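Local atomic coordinates of uncharacterized protein (Sus scrofa, PDB entry 5BNF), a protein that belongs to the ADP-ribosyl cyclase family as porcine CD38, with a helical part packed beside a part built on a parallel sheet of four strands. Residues Y19-R23 against V24-E28; K39-T42 against D43-S47. One frame throughout, in Å; residues are numbered along the deposited sequence.

Contact 1 of 2, residues Y19-R23 against V24-E28; sequences YTYIR and VVQPE
Tyr21 and Val25 meet one turn apart at the C-terminal end of helix 10-25. CD1 of Tyr21 lies 3.4 Å from CB of Val25, and CE1 of Tyr21 lies 3.5 Å from CG1 of Val25. The two side chains cross at about a right angle. CG of Tyr21 stands opposite its backbone N (chi1 -171°), which sends the ring outward and on toward the C-terminal end of the helix. There the ring also runs beside the Gln26 side chain, with CG of Gln26 3.5 Å from OH of Tyr21. The backbone widens under this ring. Val25 N donates to Thr20 O over 3.3 Å, and Gln26 N donates to Tyr21 O over 2.8 Å. Both are i to i+5 bonds, as in a pi-type turn, and both are nearly straight at the hydrogen (168° and 169°). Gln26 then leaves helical geometry, and Pro27 sets CG 3.8 Å from Arg23 O. Further out, Tyr21 OH is hydrogen-bonded to Asn99 O and to Gln67 NE2, and the ring meets that of Tyr104. Thus the buried phenol has polar partners at its hydroxyl and carbon contacts along its ring, while the wide turn ends the helix with its last amides still bonded.

Contact 2 of 2, residues K39-T42 against D43-S47; sequences KAFT and DAFIS
Lys39 turns CG away from its backbone N (chi1 -178°) and bends at chi2 (65°), which swings its chain outward and across to Asp43. The two side chains cross obliquely. CE of Lys39 comes within 3.2 Å of OD2 of Asp43, and NZ of Lys39 forms an i to i+4 salt bridge with OD1 of Asp43 at 3.5 Å, long and on an exposed side. Phe45 holds its CG between the backbone N and the carbonyl carbon (chi1 72°). This folds the ring back over the preceding turn, where Thr42 O sits 3.9 Å above one face, offset toward the rim. CD2 of Phe45 is 3.4 Å from Phe41 O. Near the C-terminal end of helix 34-45, Thr42 O takes two amides: Ile46 N (i+4) at 3.0 Å and, from above the carbonyl plane, Phe45 N (i+3) at 3.2 Å. The Thr42 and Ile46 side chains lie side by side, CG2 of Thr42 3.7 Å from CD1 of Ile46. The Thr42 hydroxyl bonds instead to Lys38 O, one turn back. Phe41 and Phe45 share Trp111 as a ring neighbour. Phe41 packs on helix 101-106 and on Phe139 of helix 135-149, while Ala40 faces Leu60 and Leu61 of helix 59-64.

Contacts 1 and 2 lie on successive helices, 10-25 and 34-45, toward the C-terminal end of each. Their centres are about 23 Å apart, and their nearest atoms are about 10 Å apart. Both are partly buried, and each has an inward and an outward side. Contact 1 buries Tyr21, whose hydroxyl has polar partners, and Ile22. Contact 2 turns two phenylalanines into an aromatic cluster and keeps its charged pair on the outside. The backbones differ too. In residues 19-28 the straight bonds are i to i+5, with weak i to i+4 bonds beside them, whereas residues 39-47 mix i to i+4 with i to i+3 bonds. Helix 101-106 touches side chains of both.

Contact 1 of 2, residues Y19-R23 against V24-E28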
loop_
_atom_site.group_PDB
_atom_site.type_symbol
_atom_site.label_atom_id
_atom_site.label_comp_id
_atom_site.label_asym_id
_atom_site.label_seq_id
_atom_site.Cartn_x
_atom_site.Cartn_y
_atom_site.Cartn_z
ATOM N N TYR A 19 18.791 1.644 -3.105
ATOM C CA TYR A 19 20.019 1.839 -2.353
ATOM C C TYR A 19 19.813 2.871 -1.263
ATOM O O TYR A 19 20.071 2.599 -0.093
ATOM C CB TYR A 19 21.170 2.246 -3.281
ATOM C CG TYR A 19 21.819 1.060 -3.966
ATOM C CD1 TYR A 19 22.283 -0.024 -3.223
ATOM C CD2 TYR A 19 21.955 1.014 -5.351
ATOM C CE1 TYR A 19 22.865 -1.128 -3.838
ATOM C CE2 TYR A 19 22.538 -0.088 -5.980
ATOM C CZ TYR A 19 22.990 -1.156 -5.216
ATOM O OH TYR A 19 23.564 -2.254 -5.822
ATOM N N THR A 20 19.326 4.047 -1.637
ATOM C CA THR A 20 19.088 5.096 -0.657
ATOM C C THR A 20 18.313 4.562 0.551
ATOM O O THR A 20 18.458 5.067 1.665
ATOM C CB THR A 20 18.301 6.257 -1.272
ATOM O OG1 THR A 20 19.056 6.824 -2.346
ATOM C CG2 THR A 20 18.034 7.328 -0.234
ATOM N N TYR A 21 17.501 3.532 0.329
ATOM C CA TYR A 21 16.707 2.951 1.403
ATOM C C TYR A 21 17.523 2.064 2.342
ATOM O O TYR A 21 17.432 2.202 3.561
ATOM C CB TYR A 21 15.543 2.126 0.834
ATOM C CG TYR A 21 14.545 1.680 1.885
ATOM C CD1 TYR A 21 13.574 2.553 2.371
ATOM C CD2 TYR A 21 14.584 0.389 2.408
ATOM C CE1 TYR A 21 12.659 2.146 3.355
ATOM C CE2 TYR A 21 13.676 -0.025 3.390
ATOM C CZ TYR A 21 12.719 0.859 3.853
ATOM O OH TYR A 21 11.809 0.445 4.794
ATOM N N ILE A 22 18.320 1.159 1.780
ATOM C CA ILE A 22 19.106 0.235 2.593
ATOM C C ILE A 22 20.394 0.776 3.201
ATOM O O ILE A 22 21.052 0.077 3.973
ATOM C CB ILE A 22 19.473 -1.030 1.808
ATOM C CG1 ILE A 22 20.357 -0.667 0.615
ATOM C CG2 ILE A 22 18.210 -1.739 1.364
ATOM C CD1 ILE A 22 21.052 -1.863 -0.014
ATOM N N ARG A 23 20.763 2.003 2.863
ATOM C CA ARG A 23 21.979 2.574 3.415
ATOM C C ARG A 23 21.675 3.768 4.292
ATOM O O ARG A 23 22.499 4.167 5.116
ATOM C CB ARG A 23 22.920 2.999 2.291
ATOM C CG ARG A 23 23.546 1.845 1.524
ATOM C CD ARG A 23 23.498 2.135 0.039
ATOM N NE ARG A 23 24.409 1.308 -0.742
ATOM C CZ ARG A 23 25.035 1.745 -1.829
ATOM N NH1 ARG A 23 24.840 2.992 -2.241
ATOM N NH2 ARG A 23 25.855 0.948 -2.502
ATOM N N VAL A 24 20.486 4.330 4.124
ATOM C CA VAL A 24 20.109 5.504 4.889
ATOM C C VAL A 24 18.765 5.405 5.599
ATOM O O VAL A 24 18.691 5.546 6.819
ATOM C CB VAL A 24 20.088 6.735 3.983
ATOM C CG1 VAL A 24 20.002 7.993 4.820
ATOM C CG2 VAL A 24 21.322 6.739 3.100
ATOM N N VAL A 25 17.702 5.166 4.838
ATOM C CA VAL A 25 16.364 5.075 5.411
ATOM C C VAL A 25 16.274 4.020 6.511
ATOM O O VAL A 25 15.787 4.286 7.608
ATOM C CB VAL A 25 15.318 4.750 4.333
ATOM C CG1 VAL A 25 13.919 4.976 4.893
ATOM C CG2 VAL A 25 15.556 5.608 3.100
ATOM N N GLN A 26 16.733 2.817 6.204
ATOM C CA GLN A 26 16.723 1.733 7.168
ATOM C C GLN A 26 18.032 0.977 7.028
ATOM O O GLN A 26 18.061 -0.128 6.482
ATOM C CB GLN A 26 15.554 0.773 6.914
ATOM C CG GLN A 26 14.160 1.344 7.159
ATOM C CD GLN A 26 13.957 1.860 8.577
ATOM O OE1 GLN A 26 14.525 1.333 9.534
ATOM N NE2 GLN A 26 13.124 2.887 8.715
ATOM N N PRO A 27 19.138 1.566 7.515
ATOM C CA PRO A 27 20.444 0.907 7.426
ATOM C C PRO A 27 20.266 -0.526 7.902
ATOM O O PRO A 27 21.018 -1.425 7.524
ATOM C CB PRO A 27 21.307 1.729 8.374
ATOM C CG PRO A 27 20.694 3.096 8.287
ATOM C CD PRO A 27 19.220 2.788 8.333
ATOM N N GLU A 28 19.242 -0.712 8.732
ATOM C CA GLU A 28 18.883 -2.007 9.293
ATOM C C GLU A 28 18.875 -3.095 8.221
ATOM O O GLU A 28 19.079 -4.272 8.519
ATOM C CB GLU A 28 17.485 -1.939 9.929
ATOM C CG GLU A 28 17.374 -1.238 11.293
ATOM C CD GLU A 28 17.541 0.273 11.231
ATOM O OE1 GLU A 28 16.860 0.922 10.412
ATOM O OE2 GLU A 28 18.346 0.816 12.018
#

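Contact 2 of 2, residues K39-T42 against D43-S47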
loop_
_atom_site.group_PDB
_atom_site.type_symbol
_atom_site.label_atom_id
_atom_site.label_comp_id
_atom_site.label_asym_id
_atom_site.label_seq_id
_atom_site.Cartn_x
_atom_site.Cartn_y
_atom_site.Cartn_z
ATOM N N LYS A 39 16.039 -6.160 -10.920
ATOM C CA LYS A 39 15.912 -7.193 -11.936
ATOM C C LYS A 39 14.570 -7.896 -11.788
ATOM O O LYS A 39 13.864 -8.120 -12.766
ATOM C CB LYS A 39 17.043 -8.214 -11.793
ATOM C CG LYS A 39 17.023 -9.307 -12.845
ATOM C CD LYS A 39 17.280 -8.737 -14.229
ATOM C CE LYS A 39 17.233 -9.829 -15.280
ATOM N NZ LYS A 39 17.364 -9.255 -16.649
ATOM N N ALA A 40 14.228 -8.243 -10.554
ATOM C CA ALA A 40 12.973 -8.924 -10.264
ATOM C C ALA A 40 11.752 -8.067 -10.605
ATOM O O ALA A 40 10.781 -8.547 -11.196
ATOM C CB ALA A 40 12.937 -9.303 -8.809
ATOM N N PHE A 41 11.807 -6.802 -10.214
ATOM C CA PHE A 41 10.723 -5.875 -10.478
ATOM C C PHE A 41 10.472 -5.901 -11.981
ATOM O O PHE A 41 9.389 -6.262 -12.440
ATOM C CB PHE A 41 11.133 -4.462 -10.052
ATOM C CG PHE A 41 9.984 -3.591 -9.616
ATOM C CD1 PHE A 41 8.725 -3.717 -10.198
ATOM C CD2 PHE A 41 10.174 -2.623 -8.637
ATOM C CE1 PHE A 41 7.669 -2.889 -9.806
ATOM C CE2 PHE A 41 9.129 -1.790 -8.238
ATOM C CZ PHE A 41 7.873 -1.925 -8.825
ATOM N N THR A 42 11.502 -5.523 -12.732
ATOM C CA THR A 42 11.454 -5.470 -14.186
ATOM C C THR A 42 11.067 -6.799 -14.838
ATOM O O THR A 42 10.228 -6.836 -15.737
ATOM C CB THR A 42 12.813 -5.019 -14.745
ATOM O OG1 THR A 42 13.161 -3.746 -14.191
ATOM C CG2 THR A 42 12.749 -4.901 -16.248
ATOM N N ASP A 43 11.676 -7.889 -14.388
ATOM C CA ASP A 43 11.384 -9.207 -14.941
ATOM C C ASP A 43 9.928 -9.592 -14.789
ATOM O O ASP A 43 9.396 -10.378 -15.571
ATOM C CB ASP A 43 12.249 -10.265 -14.264
ATOM C CG ASP A 43 13.683 -10.216 -14.728
ATOM O OD1 ASP A 43 14.038 -9.244 -15.430
ATOM O OD2 ASP A 43 14.453 -11.142 -14.392
ATOM N N ALA A 44 9.290 -9.028 -13.776
ATOM C CA ALA A 44 7.898 -9.318 -13.484
ATOM C C ALA A 44 6.886 -8.820 -14.512
ATOM O O ALA A 44 5.809 -9.401 -14.642
ATOM C CB ALA A 44 7.546 -8.753 -12.108
ATOM N N PHE A 45 7.223 -7.766 -15.252
ATOM C CA PHE A 45 6.274 -7.200 -16.205
ATOM C C PHE A 45 6.773 -6.941 -17.625
ATOM O O PHE A 45 5.988 -6.948 -18.574
ATOM C CB PHE A 45 5.721 -5.897 -15.631
ATOM C CG PHE A 45 6.711 -4.761 -15.637
ATOM C CD1 PHE A 45 6.893 -3.986 -16.780
ATOM C CD2 PHE A 45 7.451 -4.453 -14.496
ATOM C CE1 PHE A 45 7.798 -2.923 -16.790
ATOM C CE2 PHE A 45 8.366 -3.385 -14.495
ATOM C CZ PHE A 45 8.535 -2.621 -15.644
ATOM N N ILE A 46 8.069 -6.691 -17.762
ATOM C CA ILE A 46 8.664 -6.414 -19.061
ATOM C C ILE A 46 8.269 -7.455 -20.110
ATOM O O ILE A 46 8.231 -8.657 -19.837
ATOM C CB ILE A 46 10.207 -6.331 -18.940
ATOM C CG1 ILE A 46 10.710 -5.016 -19.543
ATOM C CG2 ILE A 46 10.866 -7.492 -19.659
ATOM C CD1 ILE A 46 10.270 -3.783 -18.790
ATOM N N SER A 47 7.959 -6.967 -21.306
ATOM C CA SER A 47 7.564 -7.798 -22.439
ATOM C C SER A 47 6.365 -8.708 -22.181
ATOM O O SER A 47 6.251 -9.779 -22.778
ATOM C CB SER A 47 8.744 -8.642 -22.919
ATOM O OG SER A 47 8.923 -9.771 -22.089
#